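Local coordinates for beta-gamma-crystallin (Geodia cydonium, PDB 4IAU), which is of unknown function but binds calcium and folds into the Greek key domains of the beta/gamma-crystallin family, joined by a novel interdomain interface, at residues T3-L8 with S15-S20; M38-Q43 with W57-E62; A45-A50 with P73-P78; V92-K97 with P140-N145. One frame throughout, in Å; residues are numbered along the deposited sequence.

Contact 1: T3-L8 with S15-S20; sequences TAKVTL and SQDFTS
The ring of Phe18 has the carbonyl oxygen of Val6 at its edge, near the ring plane, while Leu8 comes to it obliquely, with CD1 3.8 Å from Phe18 CE1 and the two side chains crossing at about a right angle. Phe76, from outside the pair, meets the same ring edge-to-face. The second flat group, the carboxylate of Asp17, stands on the other side of the sheet. Thr7 runs beside it, pointing the same way, and Thr7 OG1, anti to its carbonyl carbon (chi1 -63°), donates to Asp17 OD1 over 2.7 Å from above the carboxylate plane, 50° out of it. The other oxygen is reached by water: water 2 donates to Asp17 OD2 at 2.6 Å and, for one of the two conformers of Lys5, accepts from Lys5 NZ at 3.0 Å, bridging charges too far apart for a direct salt bridge. In the backbone, Val6 with Phe18 and Leu8 with Gln16 form hydrogen-bonded pairs, the Leu8 N to Gln16 O bond being 2.9 Å long. Thr7 and Asp17 are the non-hydrogen-bonded pair between them. With one face polar and the other packed on aromatic and aliphatic groups, this is an antiparallel beta hairpin in a sheet of the crystallin Greek key fold.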
loop_
_atom_site.group_PDB
_atom_site.type_symbol
_atom_site.label_atom_id
_atom_site.label_comp_id
_atom_site.label_asym_id
_atom_site.label_seq_id
_atom_site.Cartn_x
_atom_site.Cartn_y
_atom_site.Cartn_z
ATOM N N THR A 3 -13.297 9.641 0.450
ATOM C CA THR A 3 -13.338 8.201 0.400
ATOM C C THR A 3 -12.387 7.506 1.389
ATOM O O THR A 3 -12.643 6.346 1.817
ATOM C CB THR A 3 -13.037 7.733 -1.043
ATOM O OG1 THR A 3 -13.960 8.441 -1.886
ATOM C CG2 THR A 3 -13.480 6.316 -1.088
ATOM N N ALA A 4 -11.321 8.131 1.773
ATOM C CA ALA A 4 -10.419 7.651 2.838
ATOM C C ALA A 4 -10.157 8.818 3.772
ATOM O O ALA A 4 -10.038 9.960 3.326
ATOM C CB ALA A 4 -9.133 7.124 2.238
ATOM N N LYS A 5 -10.039 8.517 5.075
ATOM C CA LYS A 5 -9.861 9.578 6.054
ATOM C C LYS A 5 -9.156 9.026 7.278
ATOM O O LYS A 5 -9.495 7.929 7.751
ATOM C CB LYS A 5 -11.200 10.221 6.391
ATOM C CG LYS A 5 -11.100 11.556 7.071
ATOM C CD LYS A 5 -12.500 12.175 7.271
ATOM C CE LYS A 5 -12.361 13.548 7.896
ATOM N NZ LYS A 5 -13.759 14.096 8.094
ATOM N N VAL A 6 -8.217 9.780 7.804
ATOM C CA VAL A 6 -7.507 9.428 9.019
ATOM C C VAL A 6 -7.320 10.686 9.870
ATOM O O VAL A 6 -7.029 11.744 9.359
ATOM C CB VAL A 6 -6.172 8.708 8.716
ATOM C CG1 VAL A 6 -5.220 9.601 7.912
ATOM C CG2 VAL A 6 -5.509 8.219 9.989
ATOM N N THR A 7 -7.458 10.501 11.176
ATOM C CA THR A 7 -7.143 11.514 12.144
ATOM C C THR A 7 -5.800 11.168 12.799
ATOM O O THR A 7 -5.579 10.031 13.214
ATOM C CB THR A 7 -8.200 11.566 13.260
ATOM O OG1 THR A 7 -9.457 11.934 12.697
ATOM C CG2 THR A 7 -7.817 12.560 14.380
ATOM N N LEU A 8 -4.918 12.161 12.878
ATOM C CA LEU A 8 -3.630 12.034 13.516
ATOM C C LEU A 8 -3.511 13.101 14.582
ATOM O O LEU A 8 -3.982 14.220 14.435
ATOM C CB LEU A 8 -2.464 12.175 12.519
ATOM C CG LEU A 8 -2.380 11.053 11.468
ATOM C CD1 LEU A 8 -1.393 11.402 10.398
ATOM C CD2 LEU A 8 -2.038 9.770 12.133
ATOM N N SER A 15 -4.629 17.940 16.610
ATOM C CA SER A 15 -5.160 16.934 15.687
ATOM C C SER A 15 -5.337 17.511 14.306
ATOM O O SER A 15 -5.641 18.690 14.123
ATOM C CB SER A 15 -6.443 16.345 16.205
ATOM O OG SER A 15 -7.402 17.323 16.492
ATOM N N GLN A 16 -5.192 16.620 13.311
ATOM C CA GLN A 16 -5.483 16.978 11.930
ATOM C C GLN A 16 -6.030 15.757 11.233
ATOM O O GLN A 16 -5.598 14.628 11.485
ATOM C CB GLN A 16 -4.204 17.455 11.226
ATOM C CG GLN A 16 -4.474 18.080 9.867
ATOM C CD GLN A 16 -3.282 18.719 9.240
ATOM O OE1 GLN A 16 -2.174 18.669 9.765
ATOM N NE2 GLN A 16 -3.487 19.342 8.079
ATOM N N ASP A 17 -6.972 16.005 10.303
ATOM C CA ASP A 17 -7.503 14.937 9.477
ATOM C C ASP A 17 -6.895 15.041 8.070
ATOM O O ASP A 17 -6.637 16.108 7.568
ATOM C CB ASP A 17 -9.011 15.040 9.371
ATOM C CG ASP A 17 -9.753 14.891 10.692
ATOM O OD1 ASP A 17 -9.172 14.405 11.648
ATOM O OD2 ASP A 17 -10.963 15.321 10.711
ATOM N N PHE A 18 -6.698 13.864 7.455
ATOM C CA PHE A 18 -6.156 13.752 6.121
ATOM C C PHE A 18 -7.045 12.851 5.292
ATOM O O PHE A 18 -7.588 11.852 5.776
ATOM C CB PHE A 18 -4.761 13.136 6.187
ATOM C CG PHE A 18 -3.785 13.988 6.971
ATOM C CD1 PHE A 18 -3.706 13.837 8.360
ATOM C CD2 PHE A 18 -2.992 14.925 6.342
ATOM C CE1 PHE A 18 -2.848 14.631 9.114
ATOM C CE2 PHE A 18 -2.120 15.713 7.093
ATOM C CZ PHE A 18 -2.064 15.576 8.464
ATOM N N THR A 19 -7.148 13.181 3.984
ATOM C CA THR A 19 -7.968 12.435 3.047
ATOM C C THR A 19 -7.173 12.060 1.808
ATOM O O THR A 19 -7.744 11.504 0.871
ATOM C CB THR A 19 -9.195 13.236 2.611
ATOM O OG1 THR A 19 -8.779 14.457 2.020
ATOM C CG2 THR A 19 -10.056 13.572 3.835
ATOM N N SER A 20 -5.879 12.344 1.759
ATOM C CA SER A 20 -5.065 12.059 0.602
ATOM C C SER A 20 -3.653 11.735 1.020
ATOM O O SER A 20 -3.254 11.984 2.162
ATOM C CB SER A 20 -5.099 13.232 -0.374
ATOM O OG SER A 20 -4.436 14.321 0.215
HETATM O O HOH W 1 -10.103 10.277 0.130
HETATM O O HOH W 2 -12.389 16.651 8.926
#

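Contact 2: M38-Q43 with W57-E62; sequences MWIFYQ and WIKLDE
Phe41, described in one of its two conformers, and Leu60 cross at about a right angle on one face of the strand pair, Leu60 CD1 approaching Phe41 CE1 obliquely at 3.7 Å. The carbonyl oxygen of Ile58 sits at the edge of the same ring, near its plane. Ile58 turns CG2 between its backbone N and carbonyl carbon, and this methyl packs 3.9 Å from Phe41 CB. On the other face Met38, present as selenomethionine, and Lys59 each have two conformers, one described here. In it Met38 lies alongside Asp61 and points the same way, whereas it crosses Lys59 obliquely, its CE 3.6 Å from Lys59 CD. The lysine chain is extended as far as CD and then bends, chi3 of 91° setting CE off that line; its amino group forms a salt bridge within its own segment, Lys59 NZ to Asp61 OD1 at 2.7 Å. Farther along this face Trp57 CB approaches the Tyr42 ring obliquely, 4.2 Å from Tyr42 CD2, and the indole meets Phe94 edge-to-face. The hydroxyl of Tyr42 turns to Phe94 O and Arg77 NE, outside the pair. Two hydrogen-bonded pairs, Trp39 with Leu60 and Phe41 with Ile58, hold the backbones together. The Asp61 carboxylate is likely to compensate the Lys59 charge beside the apolar selenomethionine, while the Trp57 and Tyr42 end packs on the next domain.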
loop_
_atom_site.group_PDB
_atom_site.type_symbol
_atom_site.label_atom_id
_atom_site.label_comp_id
_atom_site.label_asym_id
_atom_site.label_seq_id
_atom_site.Cartn_x
_atom_site.Cartn_y
_atom_site.Cartn_z
HETATM N N MSE A 38 -8.310 2.404 4.375
HETATM C CA MSE A 38 -7.149 1.688 4.867
HETATM C C MSE A 38 -5.924 2.553 4.560
HETATM O O MSE A 38 -5.828 3.082 3.452
HETATM C CB MSE A 38 -6.996 0.338 4.183
HETATM C CG MSE A 38 -8.085 -0.630 4.523
HETATM SE SE MSE A 38 -7.706 -2.384 3.729
HETATM C CE MSE A 38 -5.871 -2.049 3.276
ATOM N N TRP A 39 -5.027 2.691 5.519
ATOM C CA TRP A 39 -3.898 3.554 5.368
ATOM C C TRP A 39 -2.597 2.834 5.724
ATOM O O TRP A 39 -2.582 1.969 6.581
ATOM C CB TRP A 39 -4.029 4.800 6.267
ATOM C CG TRP A 39 -5.124 5.728 5.850
ATOM C CD1 TRP A 39 -6.470 5.520 5.962
ATOM C CD2 TRP A 39 -4.968 6.997 5.226
ATOM N NE1 TRP A 39 -7.164 6.603 5.458
ATOM C CE2 TRP A 39 -6.263 7.526 5.009
ATOM C CE3 TRP A 39 -3.847 7.787 4.868
ATOM C CZ2 TRP A 39 -6.464 8.791 4.419
ATOM C CZ3 TRP A 39 -4.040 9.033 4.280
ATOM C CH2 TRP A 39 -5.353 9.511 4.063
ATOM N N ILE A 40 -1.506 3.271 5.114
ATOM C CA ILE A 40 -0.185 2.755 5.431
ATOM C C ILE A 40 0.664 3.939 5.844
ATOM O O ILE A 40 0.651 5.004 5.208
ATOM C CB ILE A 40 0.484 1.998 4.254
ATOM C CG1 ILE A 40 -0.498 1.072 3.571
ATOM C CG2 ILE A 40 1.705 1.239 4.769
ATOM C CD1 ILE A 40 -0.037 0.402 2.332
ATOM N N PHE A 41 1.404 3.751 6.932
ATOM C CA PHE A 41 2.285 4.728 7.549
ATOM C C PHE A 41 3.714 4.239 7.452
ATOM O O PHE A 41 3.965 3.037 7.615
ATOM C CB PHE A 41 1.903 5.000 9.006
ATOM C CG PHE A 41 0.438 5.421 9.131
ATOM C CD1 PHE A 41 -0.541 4.421 9.154
ATOM C CD2 PHE A 41 0.086 6.767 9.184
ATOM C CE1 PHE A 41 -1.866 4.839 9.159
ATOM C CE2 PHE A 41 -1.238 7.146 9.157
ATOM C CZ PHE A 41 -2.193 6.163 9.125
ATOM N N TYR A 42 4.657 5.177 7.227
ATOM C CA TYR A 42 6.027 4.819 6.965
ATOM C C TYR A 42 6.964 5.682 7.801
ATOM O O TYR A 42 6.738 6.877 7.978
ATOM C CB TYR A 42 6.366 5.042 5.487
ATOM C CG TYR A 42 5.440 4.322 4.533
ATOM C CD1 TYR A 42 4.244 4.888 4.137
ATOM C CD2 TYR A 42 5.747 3.062 4.032
ATOM C CE1 TYR A 42 3.378 4.238 3.287
ATOM C CE2 TYR A 42 4.908 2.392 3.144
ATOM C CZ TYR A 42 3.713 2.999 2.752
ATOM O OH TYR A 42 2.850 2.424 1.869
ATOM N N GLN A 43 8.075 5.065 8.213
ATOM C CA GLN A 43 9.070 5.767 9.018
ATOM C C GLN A 43 9.837 6.819 8.242
ATOM O O GLN A 43 10.303 7.810 8.834
ATOM C CB GLN A 43 10.013 4.694 9.610
ATOM C CG GLN A 43 11.090 5.248 10.491
ATOM C CD GLN A 43 11.861 4.159 11.172
ATOM O OE1 GLN A 43 12.093 3.079 10.585
ATOM N NE2 GLN A 43 12.266 4.406 12.391
ATOM N N TRP A 57 7.035 0.335 9.100
ATOM C CA TRP A 57 5.780 0.596 8.439
ATOM C C TRP A 57 4.668 -0.028 9.213
ATOM O O TRP A 57 4.875 -1.016 9.940
ATOM C CB TRP A 57 5.849 0.029 6.980
ATOM C CG TRP A 57 5.959 -1.468 7.018
ATOM C CD1 TRP A 57 7.114 -2.186 7.224
ATOM C CD2 TRP A 57 4.889 -2.413 6.938
ATOM N NE1 TRP A 57 6.815 -3.526 7.266
ATOM C CE2 TRP A 57 5.477 -3.702 7.092
ATOM C CE3 TRP A 57 3.519 -2.329 6.762
ATOM C CZ2 TRP A 57 4.697 -4.854 7.059
ATOM C CZ3 TRP A 57 2.742 -3.481 6.730
ATOM C CH2 TRP A 57 3.362 -4.716 6.874
ATOM N N ILE A 58 3.437 0.464 9.005
ATOM C CA ILE A 58 2.273 -0.170 9.594
ATOM C C ILE A 58 1.063 0.117 8.705
ATOM O O ILE A 58 0.894 1.249 8.258
ATOM C CB ILE A 58 2.042 0.239 11.055
ATOM C CG1 ILE A 58 0.884 -0.564 11.658
ATOM C CG2 ILE A 58 1.820 1.738 11.202
ATOM C CD1 ILE A 58 0.821 -0.460 13.165
ATOM N N LYS A 59 0.238 -0.892 8.473
ATOM C CA LYS A 59 -1.007 -0.770 7.774
ATOM C C LYS A 59 -2.143 -0.776 8.804
ATOM O O LYS A 59 -2.190 -1.689 9.629
ATOM C CB LYS A 59 -1.178 -1.917 6.754
ATOM C CG LYS A 59 -2.489 -1.850 5.983
ATOM C CD LYS A 59 -2.803 -2.874 4.914
ATOM C CE LYS A 59 -3.547 -4.063 5.442
ATOM N NZ LYS A 59 -4.826 -3.850 6.141
ATOM N N LEU A 60 -3.030 0.195 8.733
ATOM C CA LEU A 60 -4.116 0.329 9.650
ATOM C C LEU A 60 -5.463 0.441 8.951
ATOM O O LEU A 60 -5.648 1.119 7.960
ATOM C CB LEU A 60 -3.919 1.588 10.551
ATOM C CG LEU A 60 -2.686 1.518 11.458
ATOM C CD1 LEU A 60 -2.512 2.858 12.178
ATOM C CD2 LEU A 60 -2.826 0.383 12.453
ATOM N N ASP A 61 -6.415 -0.293 9.557
ATOM C CA ASP A 61 -7.800 -0.330 9.114
ATOM C C ASP A 61 -8.654 0.592 9.965
ATOM O O ASP A 61 -8.232 1.144 10.982
ATOM C CB ASP A 61 -8.282 -1.761 9.179
ATOM C CG ASP A 61 -7.567 -2.729 8.260
ATOM O OD1 ASP A 61 -6.788 -2.384 7.347
ATOM O OD2 ASP A 61 -7.789 -3.928 8.481
ATOM N N GLU A 62 -9.891 0.761 9.520
ATOM C CA GLU A 62 -10.877 1.566 10.247
ATOM C C GLU A 62 -10.924 1.174 11.701
ATOM O O GLU A 62 -10.924 -0.032 12.049
ATOM C CB GLU A 62 -12.235 1.353 9.597
ATOM C CG GLU A 62 -12.371 2.121 8.282
ATOM C CD GLU A 62 -13.484 1.691 7.356
ATOM O OE1 GLU A 62 -14.241 0.743 7.680
ATOM O OE2 GLU A 62 -13.690 2.366 6.289
#

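Contact 3: A45-A50 with P73-P78; sequences ANYNDA and PRSFRP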
loop_
_atom_site.group_PDB
_atom_site.type_symbol
_atom_site.label_atom_id
_atom_site.label_comp_id
_atom_site.label_asym_id
_atom_site.label_seq_id
_atom_site.Cartn_x
_atom_site.Cartn_y
_atom_site.Cartn_z
ATOM N N ALA A 45 10.186 9.435 4.685
ATOM C CA ALA A 45 9.454 10.160 3.627
ATOM C C ALA A 45 9.381 9.316 2.374
ATOM O O ALA A 45 10.131 8.366 2.165
ATOM C CB ALA A 45 10.140 11.484 3.352
ATOM N N ASN A 46 8.429 9.688 1.512
ATOM C CA ASN A 46 8.334 9.024 0.230
ATOM C C ASN A 46 8.145 7.524 0.386
ATOM O O ASN A 46 8.611 6.732 -0.441
ATOM C CB ASN A 46 9.509 9.375 -0.710
ATOM C CG ASN A 46 9.638 10.880 -0.797
ATOM O OD1 ASN A 46 8.675 11.619 -1.021
ATOM N ND2 ASN A 46 10.843 11.357 -0.551
ATOM N N TYR A 47 7.422 7.128 1.416
ATOM C CA TYR A 47 6.930 5.759 1.539
ATOM C C TYR A 47 8.083 4.787 1.602
ATOM O O TYR A 47 8.098 3.724 0.974
ATOM C CB TYR A 47 5.914 5.403 0.464
ATOM C CG TYR A 47 4.948 6.551 0.186
ATOM C CD1 TYR A 47 4.185 7.108 1.191
ATOM C CD2 TYR A 47 4.875 7.121 -1.096
ATOM C CE1 TYR A 47 3.343 8.174 0.964
ATOM C CE2 TYR A 47 4.023 8.192 -1.335
ATOM C CZ TYR A 47 3.247 8.724 -0.292
ATOM O OH TYR A 47 2.370 9.773 -0.450
ATOM N N ASN A 48 9.083 5.089 2.448
ATOM C CA ASN A 48 10.208 4.187 2.679
ATOM C C ASN A 48 11.008 3.923 1.424
ATOM O O ASN A 48 11.628 2.875 1.250
ATOM C CB ASN A 48 9.821 2.899 3.387
ATOM C CG ASN A 48 9.513 3.117 4.843
ATOM O OD1 ASN A 48 9.798 4.166 5.428
ATOM N ND2 ASN A 48 8.961 2.071 5.494
ATOM N N ASP A 49 11.093 4.949 0.543
ATOM C CA ASP A 49 11.878 4.717 -0.675
ATOM C C ASP A 49 13.354 4.479 -0.394
ATOM O O ASP A 49 13.960 3.601 -1.001
ATOM C CB ASP A 49 11.693 5.907 -1.644
ATOM C CG ASP A 49 12.188 5.589 -3.033
ATOM O OD1 ASP A 49 11.810 4.507 -3.580
ATOM O OD2 ASP A 49 12.953 6.401 -3.572
ATOM N N ALA A 50 13.966 5.278 0.502
ATOM C CA ALA A 50 15.417 5.181 0.685
ATOM C C ALA A 50 15.789 3.797 1.172
ATOM O O ALA A 50 16.847 3.261 0.779
ATOM C CB ALA A 50 15.898 6.249 1.632
ATOM N N PRO A 73 5.449 8.944 11.988
ATOM C CA PRO A 73 5.445 8.801 10.533
ATOM C C PRO A 73 6.163 9.963 9.849
ATOM O O PRO A 73 6.038 11.114 10.257
ATOM C CB PRO A 73 3.990 8.755 10.171
ATOM C CG PRO A 73 3.202 8.621 11.405
ATOM C CD PRO A 73 4.107 9.062 12.546
ATOM N N ARG A 74 6.838 9.659 8.752
ATOM C CA ARG A 74 7.344 10.685 7.838
ATOM C C ARG A 74 6.609 10.678 6.510
ATOM O O ARG A 74 6.839 11.591 5.698
ATOM C CB ARG A 74 8.860 10.583 7.655
ATOM C CG ARG A 74 9.665 11.002 8.879
ATOM C CD ARG A 74 9.946 12.501 8.921
ATOM N NE ARG A 74 8.815 13.337 9.240
ATOM C CZ ARG A 74 8.465 13.691 10.460
ATOM N NH1 ARG A 74 9.047 13.189 11.509
ATOM N NH2 ARG A 74 7.462 14.557 10.633
ATOM N N SER A 75 5.723 9.729 6.265
ATOM C CA SER A 75 4.844 9.727 5.122
ATOM C C SER A 75 3.735 8.727 5.402
ATOM O O SER A 75 3.874 7.839 6.244
ATOM C CB SER A 75 5.567 9.402 3.804
ATOM O OG SER A 75 6.190 8.133 3.820
ATOM N N PHE A 76 2.619 8.853 4.659
ATOM C CA PHE A 76 1.496 7.939 4.839
ATOM C C PHE A 76 0.561 8.147 3.677
ATOM O O PHE A 76 0.517 9.215 3.051
ATOM C CB PHE A 76 0.810 8.130 6.204
ATOM C CG PHE A 76 0.344 9.536 6.520
ATOM C CD1 PHE A 76 1.210 10.423 7.123
ATOM C CD2 PHE A 76 -0.937 9.969 6.227
ATOM C CE1 PHE A 76 0.772 11.712 7.441
ATOM C CE2 PHE A 76 -1.340 11.236 6.544
ATOM C CZ PHE A 76 -0.493 12.125 7.153
ATOM N N ARG A 77 -0.236 7.100 3.378
ATOM C CA ARG A 77 -1.114 7.184 2.217
ATOM C C ARG A 77 -2.247 6.191 2.336
ATOM O O ARG A 77 -2.104 5.133 2.965
ATOM C CB ARG A 77 -0.341 6.950 0.897
ATOM C CG ARG A 77 0.405 5.606 0.875
ATOM C CD ARG A 77 1.131 5.447 -0.458
ATOM N NE ARG A 77 2.063 4.339 -0.400
ATOM C CZ ARG A 77 2.982 4.097 -1.343
ATOM N NH1 ARG A 77 3.015 4.854 -2.444
ATOM N NH2 ARG A 77 3.851 3.124 -1.203
ATOM N N PRO A 78 -3.375 6.471 1.692
ATOM C CA PRO A 78 -4.475 5.528 1.652
ATOM C C PRO A 78 -4.198 4.441 0.619
ATOM O O PRO A 78 -3.435 4.592 -0.323
ATOM C CB PRO A 78 -5.667 6.411 1.246
ATOM C CG PRO A 78 -5.034 7.472 0.344
ATOM C CD PRO A 78 -3.705 7.740 0.965
#
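Tyr47 stacks with Arg77 where the folded turn 45-48 of a crystallin Greek key leans on strand 75-78. Here the packing is close: the guanidinium of Arg77 lies flat on the ring, their planes 14° apart and centres separated by 3.9 Å, with Arg77 CD over the middle of the same face, 3.7 Å above its plane. The cation-pi component is off-centre, because the guanidinium carbon sits toward the CG side of the ring. Arg77 is held in this pose from beyond the pair, NH2 bonding to Gly96 O and Phe94 O, while Tyr47 OH bonds to Glu21 OE1. An alanine in place of Tyr47 would probably leave the Arg77 guanidinium without its stacking partner and Glu21 without this hydroxyl. The other end is looser. Of its side chain, Arg74 brings CB near Ala45 N, at 3.4 Å, and the rest, bent at chi2 and chi3, leads away to Asp28 and Ile25; Arg74 and Ser75 together form a classic beta bulge opposite Tyr42. Between the two ends, Ser75 OG stands between its own backbone N and carbonyl carbon (chi1 60°), where it meets Gln44 O and accepts a hydrogen bond of 2.9 Å from Tyr47 N.

Contact 4: V92-K97 with P140-N145; sequences VNFGGK and PGVYVN
Asn93 and Val144 provide the direct hydrogen bond of this contact: Asn93 N points to Val144 O at 3.0 Å and 169°, the donor tilted 15° from the carbonyl plane. Water 3 adds a second route, donating to Asn93 OD1 at 2.9 Å and, weakly, to the same Val144 O. Apolar contacts centre on Phe94. Its CZ touches Val142 CG1 and Val144 CG1, each 3.7 Å away, both approaching the ring obliquely. Val142 crosses the phenyl group at about a right angle, with CG1 carried anti to its backbone N (chi1 175°). Phe94 CE1 also lies 3.5 Å from Tyr143 O. Tyr89 packs edge-to-face with the same ring; Tyr89 and Phe94, with Gly96, match the aromatic and glycine spacing of the crystallin Greek key signature. An alanine in place of Phe94 would probably open a gap beside the Val142 and Val144 methyls and leave Trp57 and Tyr89 without the ring they pack on. Capping takes over at the end of 140-145, where Asn145 is the N-cap of helix 146-149 and its OD1 meets Ala148 N. Across this pair of segments the loop is met by one backbone carbonyl and by valine methyls on one ring, close to the calcium-binding residue Ser114, which Val92 touches.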
loop_
_atom_site.group_PDB
_atom_site.type_symbol
_atom_site.label_atom_id
_atom_site.label_comp_id
_atom_site.label_asym_id
_atom_site.label_seq_id
_atom_site.Cartn_x
_atom_site.Cartn_y
_atom_site.Cartn_z
ATOM N N VAL A 92 9.195 -4.018 -1.113
ATOM C CA VAL A 92 8.577 -4.870 -0.101
ATOM C C VAL A 92 7.874 -3.973 0.925
ATOM O O VAL A 92 8.138 -2.779 1.068
ATOM C CB VAL A 92 9.579 -5.787 0.581
ATOM C CG1 VAL A 92 10.193 -6.790 -0.397
ATOM C CG2 VAL A 92 10.678 -5.009 1.340
ATOM N N ASN A 93 6.934 -4.578 1.661
ATOM C CA ASN A 93 6.288 -3.883 2.766
ATOM C C ASN A 93 5.613 -2.589 2.295
ATOM O O ASN A 93 5.545 -1.583 2.976
ATOM C CB ASN A 93 7.238 -3.574 3.899
ATOM C CG ASN A 93 7.885 -4.839 4.454
ATOM O OD1 ASN A 93 7.293 -5.909 4.442
ATOM N ND2 ASN A 93 9.129 -4.685 4.888
ATOM N N PHE A 94 5.081 -2.656 1.071
ATOM C CA PHE A 94 4.211 -1.622 0.533
ATOM C C PHE A 94 4.929 -0.313 0.370
ATOM O O PHE A 94 4.296 0.773 0.396
ATOM C CB PHE A 94 2.897 -1.489 1.321
ATOM C CG PHE A 94 2.391 -2.842 1.701
ATOM C CD1 PHE A 94 2.064 -3.783 0.706
ATOM C CD2 PHE A 94 2.279 -3.243 3.014
ATOM C CE1 PHE A 94 1.713 -5.064 1.038
ATOM C CE2 PHE A 94 1.921 -4.511 3.344
ATOM C CZ PHE A 94 1.633 -5.441 2.341
ATOM N N GLY A 95 6.248 -0.335 0.153
ATOM C CA GLY A 95 6.984 0.884 -0.011
ATOM C C GLY A 95 7.095 1.341 -1.445
ATOM O O GLY A 95 6.886 0.611 -2.388
ATOM N N GLY A 96 7.467 2.632 -1.587
ATOM C CA GLY A 96 7.823 3.187 -2.892
ATOM C C GLY A 96 6.642 3.427 -3.790
ATOM O O GLY A 96 5.479 3.506 -3.382
ATOM N N LYS A 97 6.940 3.560 -5.083
ATOM C CA LYS A 97 5.927 3.880 -6.093
ATOM C C LYS A 97 4.827 2.844 -6.050
ATOM O O LYS A 97 5.080 1.639 -6.036
ATOM C CB LYS A 97 6.602 3.878 -7.454
ATOM C CG LYS A 97 5.710 4.347 -8.584
ATOM C CD LYS A 97 6.398 4.618 -9.878
ATOM C CE LYS A 97 7.115 5.940 -10.017
ATOM N NZ LYS A 97 6.882 6.472 -11.401
ATOM N N PRO A 140 -8.085 -11.760 -2.534
ATOM C CA PRO A 140 -7.859 -10.777 -1.477
ATOM C C PRO A 140 -6.848 -11.246 -0.459
ATOM O O PRO A 140 -6.860 -12.398 -0.010
ATOM C CB PRO A 140 -9.254 -10.591 -0.888
ATOM C CG PRO A 140 -10.182 -10.823 -2.036
ATOM C CD PRO A 140 -9.524 -11.959 -2.814
ATOM N N GLY A 141 -5.968 -10.348 -0.058
ATOM C CA GLY A 141 -4.946 -10.660 0.893
ATOM C C GLY A 141 -3.892 -9.558 0.959
ATOM O O GLY A 141 -3.889 -8.574 0.221
ATOM N N VAL A 142 -2.979 -9.812 1.891
ATOM C CA VAL A 142 -1.836 -8.921 2.193
ATOM C C VAL A 142 -0.572 -9.657 1.781
ATOM O O VAL A 142 -0.288 -10.748 2.298
ATOM C CB VAL A 142 -1.837 -8.589 3.686
ATOM C CG1 VAL A 142 -0.636 -7.782 4.061
ATOM C CG2 VAL A 142 -3.127 -7.866 4.062
ATOM N N TYR A 143 0.184 -9.104 0.844
ATOM C CA TYR A 143 1.319 -9.794 0.233
ATOM C C TYR A 143 2.568 -8.913 0.381
ATOM O O TYR A 143 2.822 -8.035 -0.433
ATOM C CB TYR A 143 1.011 -10.135 -1.221
ATOM C CG TYR A 143 -0.239 -10.933 -1.380
ATOM C CD1 TYR A 143 -0.270 -12.315 -1.185
ATOM C CD2 TYR A 143 -1.446 -10.322 -1.719
ATOM C CE1 TYR A 143 -1.405 -13.038 -1.318
ATOM C CE2 TYR A 143 -2.582 -11.044 -1.862
ATOM C CZ TYR A 143 -2.596 -12.394 -1.660
ATOM O OH TYR A 143 -3.730 -13.165 -1.812
ATOM N N VAL A 144 3.335 -9.110 1.465
ATOM C CA VAL A 144 4.382 -8.193 1.813
ATOM C C VAL A 144 5.655 -8.341 0.973
ATOM O O VAL A 144 6.525 -7.467 1.041
ATOM C CB VAL A 144 4.773 -8.263 3.317
ATOM C CG1 VAL A 144 3.617 -7.920 4.210
ATOM C CG2 VAL A 144 5.384 -9.614 3.655
ATOM N N ASN A 145 5.742 -9.404 0.188
ATOM C CA ASN A 145 6.873 -9.606 -0.709
ATOM C C ASN A 145 6.354 -10.334 -1.951
ATOM O O ASN A 145 5.230 -10.807 -2.024
ATOM C CB ASN A 145 8.028 -10.350 0.025
ATOM C CG ASN A 145 7.610 -11.715 0.550
ATOM O OD1 ASN A 145 6.739 -12.333 0.072
ATOM N ND2 ASN A 145 8.137 -12.136 1.704
HETATM O O HOH W 3 8.757 -8.224 3.352
#

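Overall arrangement
From the N terminus, contact 1 closes a short hairpin at the edge of the first sheet. Contact 2 then closes a loop of 13 residues that contains the turn 45-48. Contact 3 starts from within that loop and ends beyond it on strand 75-78, closing a span of 22 residues, so contacts 2 and 3 cross; their strands 38-42 and 75-78 are neighbours in one sheet. The hairpin of contact 1 packs against this second sheet through Trp39, Phe76 and Pro78. Contact 4 follows in series, closing a span of 42 residues in the calcium-binding C-terminal domain. Its loop 92-97 meets contacts 2 and 3 across the domain interface, while contact 4 stays about 13 Å, nearest atoms, from contact 1.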